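Local coordinates for ribose-5-phosphate isomerase RpiB (PDB 1O1X), which probably interconverts ribose 5-phosphate and ribulose 5-phosphate as a sugar-phosphate isomerase of the LacAB/RpiB family, at residues 28-31 and 32-36; 121-125 and 126-130; 60-63 and 64-68. All coordinates share one frame; numbering follows the deposited sequence. Where two conformers were deposited one is given.

Contact 1 of 3, residues 28-31 and 32-36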
loop_
_atom_site.group_PDB
_atom_site.type_symbol
_atom_site.label_atom_id
_atom_site.label_comp_id
_atom_site.label_asym_id
_atom_site.label_seq_id
_atom_site.Cartn_x
_atom_site.Cartn_y
_atom_site.Cartn_z
ATOM N N GLU A 28 -3.353 10.264 -18.843
ATOM C CA GLU A 28 -4.339 11.199 -19.328
ATOM C C GLU A 28 -5.109 11.899 -18.202
ATOM O O GLU A 28 -5.314 13.118 -18.245
ATOM C CB GLU A 28 -5.305 10.471 -20.265
ATOM C CG GLU A 28 -4.654 10.015 -21.581
ATOM C CD GLU A 28 -4.264 11.198 -22.461
ATOM O OE1 GLU A 28 -5.181 11.900 -22.930
ATOM O OE2 GLU A 28 -3.043 11.450 -22.647
ATOM N N LYS A 29 -5.535 11.137 -17.191
ATOM C CA LYS A 29 -6.235 11.715 -16.056
ATOM C C LYS A 29 -5.350 12.674 -15.259
ATOM O O LYS A 29 -5.781 13.738 -14.886
ATOM C CB LYS A 29 -6.774 10.603 -15.170
ATOM C CG LYS A 29 -7.917 9.847 -15.836
ATOM C CD LYS A 29 -8.361 8.684 -15.009
ATOM C CE LYS A 29 -9.660 8.103 -15.580
ATOM N NZ LYS A 29 -9.905 6.751 -14.995
ATOM N N VAL A 30 -4.108 12.316 -15.055
ATOM C CA VAL A 30 -3.151 13.161 -14.339
ATOM C C VAL A 30 -2.849 14.435 -15.122
ATOM O O VAL A 30 -2.822 15.539 -14.579
ATOM C CB VAL A 30 -1.873 12.385 -13.993
ATOM C CG1 VAL A 30 -0.786 13.313 -13.524
ATOM C CG2 VAL A 30 -2.179 11.336 -12.888
ATOM N N LYS A 31 -2.626 14.285 -16.413
ATOM C CA LYS A 31 -2.453 15.430 -17.295
ATOM C C LYS A 31 -3.616 16.386 -17.220
ATOM O O LYS A 31 -3.409 17.571 -17.020
ATOM C CB LYS A 31 -2.266 14.986 -18.716
ATOM C CG LYS A 31 -2.174 16.138 -19.698
ATOM C CD LYS A 31 -1.822 15.657 -21.067
ATOM C CE LYS A 31 -2.966 15.037 -21.769
ATOM N NZ LYS A 31 -2.513 14.989 -23.181
ATOM N N ASN A 32 -4.832 15.870 -17.345
ATOM C CA ASN A 32 -6.019 16.719 -17.306
ATOM C C ASN A 32 -6.243 17.370 -15.957
ATOM O O ASN A 32 -6.706 18.479 -15.876
ATOM C CB ASN A 32 -7.219 15.916 -17.734
ATOM C CG ASN A 32 -7.163 15.530 -19.205
ATOM O OD1 ASN A 32 -6.439 16.136 -19.993
ATOM N ND2 ASN A 32 -7.907 14.486 -19.571
ATOM N N TYR A 33 -5.877 16.688 -14.897
ATOM C CA TYR A 33 -5.939 17.235 -13.548
ATOM C C TYR A 33 -5.029 18.445 -13.431
ATOM O O TYR A 33 -5.449 19.512 -12.954
ATOM C CB TYR A 33 -5.586 16.165 -12.513
ATOM C CG TYR A 33 -5.506 16.660 -11.083
ATOM C CD1 TYR A 33 -6.654 17.014 -10.389
ATOM C CD2 TYR A 33 -4.277 16.757 -10.420
ATOM C CE1 TYR A 33 -6.593 17.459 -9.073
ATOM C CE2 TYR A 33 -4.199 17.212 -9.092
ATOM C CZ TYR A 33 -5.368 17.550 -8.438
ATOM O OH TYR A 33 -5.356 17.988 -7.151
ATOM N N LEU A 34 -3.804 18.302 -13.922
ATOM C CA LEU A 34 -2.841 19.388 -13.921
ATOM C C LEU A 34 -3.290 20.551 -14.784
ATOM O O LEU A 34 -3.219 21.721 -14.351
ATOM C CB LEU A 34 -1.454 18.879 -14.358
ATOM C CG LEU A 34 -0.860 17.889 -13.358
ATOM C CD1 LEU A 34 0.354 17.229 -13.961
ATOM C CD2 LEU A 34 -0.497 18.569 -12.031
ATOM N N LEU A 35 -3.738 20.246 -16.001
ATOM C CA LEU A 35 -4.225 21.274 -16.914
ATOM C C LEU A 35 -5.374 22.079 -16.292
ATOM O O LEU A 35 -5.457 23.289 -16.461
ATOM C CB LEU A 35 -4.638 20.678 -18.268
ATOM C CG LEU A 35 -3.529 20.116 -19.147
ATOM C CD1 LEU A 35 -4.104 19.459 -20.403
ATOM C CD2 LEU A 35 -2.526 21.198 -19.575
ATOM N N GLY A 36 -6.253 21.404 -15.567
ATOM C CA GLY A 36 -7.371 22.037 -14.877
ATOM C C GLY A 36 -6.955 22.990 -13.760
ATOM O O GLY A 36 -7.696 23.835 -13.365
HETATM O O HOH W 1 -7.846 12.986 -22.118
#

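Contact 2 of 3, residues 121-125 and 126-130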
loop_
_atom_site.group_PDB
_atom_site.type_symbol
_atom_site.label_atom_id
_atom_site.label_comp_id
_atom_site.label_asym_id
_atom_site.label_seq_id
_atom_site.Cartn_x
_atom_site.Cartn_y
_atom_site.Cartn_z
ATOM N N ARG A 121 -1.509 0.889 -13.300
ATOM C CA ARG A 121 -2.488 -0.165 -13.065
ATOM C C ARG A 121 -2.755 -0.479 -11.610
ATOM O O ARG A 121 -3.612 -1.307 -11.326
ATOM C CB ARG A 121 -2.008 -1.464 -13.700
ATOM C CG ARG A 121 -1.759 -1.389 -15.155
ATOM C CD ARG A 121 -2.926 -0.997 -15.973
ATOM N NE ARG A 121 -2.883 -1.743 -17.222
ATOM C CZ ARG A 121 -3.756 -1.606 -18.187
ATOM N NH1 ARG A 121 -4.773 -0.739 -18.060
ATOM N NH2 ARG A 121 -3.613 -2.346 -19.289
ATOM N N LEU A 122 -1.978 0.095 -10.701
ATOM C CA LEU A 122 -2.025 -0.269 -9.310
ATOM C C LEU A 122 -2.813 0.737 -8.457
ATOM O O LEU A 122 -3.466 0.327 -7.508
ATOM C CB LEU A 122 -0.636 -0.425 -8.730
ATOM C CG LEU A 122 0.291 -1.477 -9.347
ATOM C CD1 LEU A 122 1.565 -1.480 -8.538
ATOM C CD2 LEU A 122 -0.305 -2.841 -9.440
ATOM N N ILE A 123 -2.726 2.036 -8.767
ATOM C CA ILE A 123 -3.398 3.040 -7.970
ATOM C C ILE A 123 -4.563 3.692 -8.697
ATOM O O ILE A 123 -4.633 3.752 -9.919
ATOM C CB ILE A 123 -2.459 4.156 -7.416
ATOM C CG1 ILE A 123 -1.821 4.962 -8.542
ATOM C CG2 ILE A 123 -1.430 3.568 -6.430
ATOM C CD1 ILE A 123 -1.079 6.228 -7.953
ATOM N N GLY A 124 -5.453 4.220 -7.882
ATOM C CA GLY A 124 -6.590 4.985 -8.333
ATOM C C GLY A 124 -6.191 6.398 -8.661
ATOM O O GLY A 124 -5.237 6.946 -8.130
ATOM N N ALA A 125 -6.953 6.994 -9.541
ATOM C CA ALA A 125 -6.724 8.334 -9.980
ATOM C C ALA A 125 -6.749 9.350 -8.853
ATOM O O ALA A 125 -5.874 10.208 -8.785
ATOM C CB ALA A 125 -7.738 8.664 -11.004
ATOM N N GLU A 126 -7.714 9.282 -7.951
ATOM C CA GLU A 126 -7.777 10.294 -6.902
ATOM C C GLU A 126 -6.555 10.173 -5.951
ATOM O O GLU A 126 -5.971 11.182 -5.541
ATOM C CB GLU A 126 -9.097 10.231 -6.139
ATOM C CG GLU A 126 -9.070 10.920 -4.775
ATOM C CD GLU A 126 -9.880 12.209 -4.660
ATOM O OE1 GLU A 126 -9.411 13.259 -5.183
ATOM O OE2 GLU A 126 -10.943 12.185 -3.953
ATOM N N LEU A 127 -6.122 8.952 -5.665
ATOM C CA LEU A 127 -4.874 8.786 -4.913
ATOM C C LEU A 127 -3.676 9.359 -5.653
ATOM O O LEU A 127 -2.804 10.008 -5.041
ATOM C CB LEU A 127 -4.640 7.326 -4.556
ATOM C CG LEU A 127 -3.358 6.973 -3.795
ATOM C CD1 LEU A 127 -3.343 7.709 -2.480
ATOM C CD2 LEU A 127 -3.256 5.466 -3.543
ATOM N N ALA A 128 -3.585 9.078 -6.951
ATOM C CA ALA A 128 -2.534 9.655 -7.814
ATOM C C ALA A 128 -2.525 11.181 -7.728
ATOM O O ALA A 128 -1.484 11.784 -7.653
ATOM C CB ALA A 128 -2.759 9.232 -9.271
ATOM N N PHE A 129 -3.691 11.805 -7.772
ATOM C CA PHE A 129 -3.791 13.266 -7.670
ATOM C C PHE A 129 -3.227 13.798 -6.336
ATOM O O PHE A 129 -2.510 14.813 -6.332
ATOM C CB PHE A 129 -5.245 13.778 -7.839
ATOM C CG PHE A 129 -5.915 13.422 -9.164
ATOM C CD1 PHE A 129 -5.194 13.010 -10.300
ATOM C CD2 PHE A 129 -7.304 13.513 -9.259
ATOM C CE1 PHE A 129 -5.855 12.670 -11.465
ATOM C CE2 PHE A 129 -7.971 13.187 -10.444
ATOM C CZ PHE A 129 -7.263 12.774 -11.528
ATOM N N TRP A 130 -3.534 13.121 -5.222
ATOM C CA TRP A 130 -2.972 13.489 -3.939
ATOM C C TRP A 130 -1.459 13.341 -3.912
ATOM O O TRP A 130 -0.765 14.176 -3.302
ATOM C CB TRP A 130 -3.514 12.660 -2.765
ATOM C CG TRP A 130 -4.983 12.676 -2.596
ATOM C CD1 TRP A 130 -5.871 13.592 -3.063
ATOM C CD2 TRP A 130 -5.750 11.680 -1.898
ATOM N NE1 TRP A 130 -7.150 13.191 -2.741
ATOM C CE2 TRP A 130 -7.099 12.016 -2.039
ATOM C CE3 TRP A 130 -5.421 10.505 -1.232
ATOM C CZ2 TRP A 130 -8.129 11.232 -1.501
ATOM C CZ3 TRP A 130 -6.432 9.735 -0.676
ATOM C CH2 TRP A 130 -7.769 10.095 -0.827
#

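Contact 3 of 3, residues 60-63 and 64-68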
loop_
_atom_site.group_PDB
_atom_site.type_symbol
_atom_site.label_atom_id
_atom_site.label_comp_id
_atom_site.label_asym_id
_atom_site.label_seq_id
_atom_site.Cartn_x
_atom_site.Cartn_y
_atom_site.Cartn_z
ATOM N N LYS A 60 12.534 10.684 -23.005
ATOM C CA LYS A 60 11.973 11.978 -23.426
ATOM C C LYS A 60 11.777 12.940 -22.222
ATOM O O LYS A 60 12.053 14.127 -22.310
ATOM C CB LYS A 60 10.640 11.791 -24.156
ATOM C CG LYS A 60 10.702 10.906 -25.403
ATOM C CD LYS A 60 9.340 10.666 -26.006
ATOM C CE LYS A 60 9.387 9.788 -27.301
ATOM N NZ LYS A 60 10.410 10.313 -28.251
ATOM N N VAL A 61 11.254 12.426 -21.129
ATOM C CA VAL A 61 11.069 13.223 -19.905
ATOM C C VAL A 61 12.432 13.572 -19.270
ATOM O O VAL A 61 12.675 14.716 -18.868
ATOM C CB VAL A 61 10.129 12.537 -18.889
ATOM C CG1 VAL A 61 10.146 13.242 -17.525
ATOM C CG2 VAL A 61 8.704 12.499 -19.412
ATOM N N VAL A 62 13.319 12.598 -19.227
ATOM C CA VAL A 62 14.678 12.809 -18.763
ATOM C C VAL A 62 15.352 13.927 -19.513
ATOM O O VAL A 62 15.977 14.804 -18.895
ATOM C CB VAL A 62 15.494 11.537 -18.839
ATOM C CG1 VAL A 62 16.976 11.823 -18.729
ATOM C CG2 VAL A 62 15.013 10.530 -17.729
ATOM N N GLN A 63 15.271 13.903 -20.825
ATOM C CA GLN A 63 15.947 14.915 -21.616
ATOM C C GLN A 63 15.389 16.311 -21.264
ATOM O O GLN A 63 16.103 17.290 -21.179
ATOM C CB GLN A 63 15.764 14.586 -23.100
ATOM C CG GLN A 63 16.007 15.725 -24.077
ATOM C CD GLN A 63 17.432 16.150 -24.099
ATOM O OE1 GLN A 63 18.334 15.344 -23.807
ATOM N NE2 GLN A 63 17.662 17.424 -24.440
ATOM N N SER A 64 14.092 16.371 -21.070
ATOM C CA SER A 64 13.436 17.618 -20.750
ATOM C C SER A 64 13.878 18.167 -19.366
ATOM O O SER A 64 14.128 19.371 -19.213
ATOM C CB SER A 64 11.926 17.420 -20.880
ATOM O OG SER A 64 11.297 18.646 -20.664
ATOM N N ILE A 65 14.053 17.282 -18.383
ATOM C CA ILE A 65 14.540 17.679 -17.067
ATOM C C ILE A 65 16.014 18.098 -17.128
ATOM O O ILE A 65 16.394 19.157 -16.607
ATOM C CB ILE A 65 14.352 16.545 -16.052
ATOM C CG1 ILE A 65 12.874 16.255 -15.772
ATOM C CG2 ILE A 65 15.097 16.825 -14.766
ATOM C CD1 ILE A 65 12.039 17.469 -15.345
ATOM N N LEU A 66 16.854 17.290 -17.771
ATOM C CA LEU A 66 18.283 17.597 -17.866
ATOM C C LEU A 66 18.575 18.861 -18.665
ATOM O O LEU A 66 19.563 19.542 -18.392
ATOM C CB LEU A 66 19.072 16.418 -18.461
ATOM C CG LEU A 66 19.056 15.154 -17.611
ATOM C CD1 LEU A 66 19.889 14.101 -18.298
ATOM C CD2 LEU A 66 19.586 15.387 -16.202
ATOM N N SER A 67 17.735 19.180 -19.626
ATOM C CA SER A 67 17.881 20.416 -20.426
ATOM C C SER A 67 17.251 21.664 -19.748
ATOM O O SER A 67 17.206 22.726 -20.333
ATOM C CB SER A 67 17.276 20.228 -21.814
ATOM O OG SER A 67 15.885 20.126 -21.720
ATOM N N ASN A 68 16.731 21.507 -18.537
ATOM C CA ASN A 68 15.992 22.536 -17.823
ATOM C C ASN A 68 14.799 23.073 -18.627
ATOM O O ASN A 68 14.514 24.255 -18.570
ATOM C CB ASN A 68 16.921 23.692 -17.407
ATOM C CG ASN A 68 16.241 24.673 -16.449
ATOM O OD1 ASN A 68 15.445 24.284 -15.566
ATOM N ND2 ASN A 68 16.540 25.953 -16.630
HETATM O O HOH W 2 15.554 19.372 -24.388
#

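Contact 1 of 3, residues 28-31 and 32-36
Lys31 and Leu35 meet one helical turn apart through their first torsions: with Lys31 CG opposite its own backbone N (chi1 176°) the lysine stem sets off toward the following turn, while Leu35 CG, beside its backbone N (chi1 -68°), turns back over the preceding one. The leucine branch therefore lies along the lysine's aliphatic stem, with Lys31 CG 3.9 Å from Leu35 CD1. A second such pair lies on the buried face, where Val30 CG1 is 4.1 Å from Leu34 CD1; branched aliphatic residues suit this place because it is buried and apolar, against Val132 and Val41. Beneath them runs the regular i to i+4 ladder, for example Leu35 N to Lys31 O at 2.9 Å and Leu34 N to Val30 O at 3.0 Å.

Beside the lysine-leucine pair lie polar groups. The main partner of the lysine amino group is Asp43, in a salt bridge. A bend at chi3 (77°) also brings it toward the acid three residues earlier, where Lys31 NZ and Glu28 OE2 form a long, secondary salt bridge of 3.6 Å; one positive charge thus probably offsets two nearby carboxylates. Glu28 has a further partner through its other oxygen: a water donates to Glu28 OE1 at 3.0 Å and accepts from Asn32 ND2 at 3.0 Å, linking acid to amide across the turn.

Helix 24-36 is the crossover helix of the beta-alpha-beta unit between strands 14-18 and 40-43. Lys31, Leu34 and Leu35 rest on Val41 of strand 40-43, while Val30 and Leu34 pack on Val132 of helix 125-137, whose Asp133 holds the Tyr33 hydroxyl.

Contact 2 of 3, residues 121-125 and 126-130
Apolar packing joins Ile123 to the first turn of helix 125-137. Its CG1 is placed between the backbone N and the carbonyl carbon (chi1 63°), the more crowded choice, and this lets the two arms of the side chain reach different residues. Ile123 CD1 lies 3.7 Å from Ala128 CB, while Ile123 CG2 lies 3.9 Å from Leu127 CD2, the isoleucine and leucine side chains crossing at about a right angle. The small methyl of Ala128 leaves the long arm room to fold over the turn. Further along, Ala125 CB lies over the face of the Phe129 ring, 4.2 Å from Phe129 CZ.

Hydrogen bonds start the helix. Ala128 N donates to Gly124 O at 2.9 Å, and Phe129 N donates to Ala125 O at 2.9 Å.

The latter carbonyl also meets the aromatic face, on the side where Ala125 CB sits. Ala125 O is 3.2 Å above the Phe129 ring plane, displaced toward the rim, with Phe129 CG the nearest ring atom. Outside this stretch, the Phe129 ring stacks with Tyr33 of helix 24-36, and Trp130 makes a cation-pi contact with Arg105 of a third subunit.

Gly124 occupies the N-cap; without a side chain, its backbone turns into the helix while its carbonyl accepts from Ala128 N. The link from Ile123 before it to Ala128 has the spacing of a hydrophobic staple. The arrangement is a strand-loop-helix connection of a Rossmann-like alpha/beta fold: the loop after strand 115-117 carries Arg121, predicted to bind ribulose 5-phosphate, and then turns into a helix at an intersubunit surface.

Contact 3 of 3, residues 60-63 and 64-68
A Schellman motif closes helix 54-66, and its last turns are held by contacts of Val62 with Leu66 and of Gln63 with Ser67. The turn is completed by Asn68, whose positive phi of 55° takes the chain out of the helix; asparagine tolerates this left-handed conformation better than most residues that have a side chain. Asn68 N makes a backbone hydrogen bond to Ile65 O at 3.1 Å, one of the two bonds back into the last turn that define the motif.

Before the exit the main-chain ladder is intact, although its grip varies. Ser64 N is 3.3 Å from Lys60 O, a long bond, whereas Leu66 N lies 2.9 Å from Val62 O and the bond is almost straight (174°). Gln63 O receives Ser67 N at 2.9 Å. In the conformer given, Ser67 carries its OG between its backbone N and carbonyl carbon (chi1 69°), which folds the hydroxyl back over the helix end and leaves Ser67 OG 2.9 Å from Gln63 O. A short hydroxyl residue suits this position because it can turn back on carbonyls of the final turn. A water that donates to Ser67 OG and accepts from Gln63 NE2 bridges the two side chains, but both residues were modelled in two conformers, so the hydroxyl's place and the bridge are tentative.

Val61, Val62, Ser64 and Ile65 turn to the rest of the chain, while Leu66 is at the surface. Val61 and Ser64 lie against strand 14-18, at Ala18 and Ala16, and the small serine suits a close approach to the sheet. Ile65 packs on Ile93, and Val62 on Tyr90. The valine and leucine one turn apart lean together, Val62 CG1 lying 3.7 Å from Leu66 CD1.

Along the chain the order is contact 1, contact 3, contact 2, all within one alpha/beta domain built on a parallel sheet. Contacts 1 and 2 are neighbours, their centres 12 Å apart: helices 24-36 and 125-137 pack together on one face of the sheet, and Phe129 CE1 lies 3.6 Å from Lys29 O. Contact 3, on helix 54-66, lies across the sheet; its centre is about 20 Å from that of contact 1 and 24 Å from that of contact 2, without touching either. The sheet is thus covered on both faces, as in a Rossmann-like fold, while contact 2 also meets other subunits of the tetramer and contact 3 meets none.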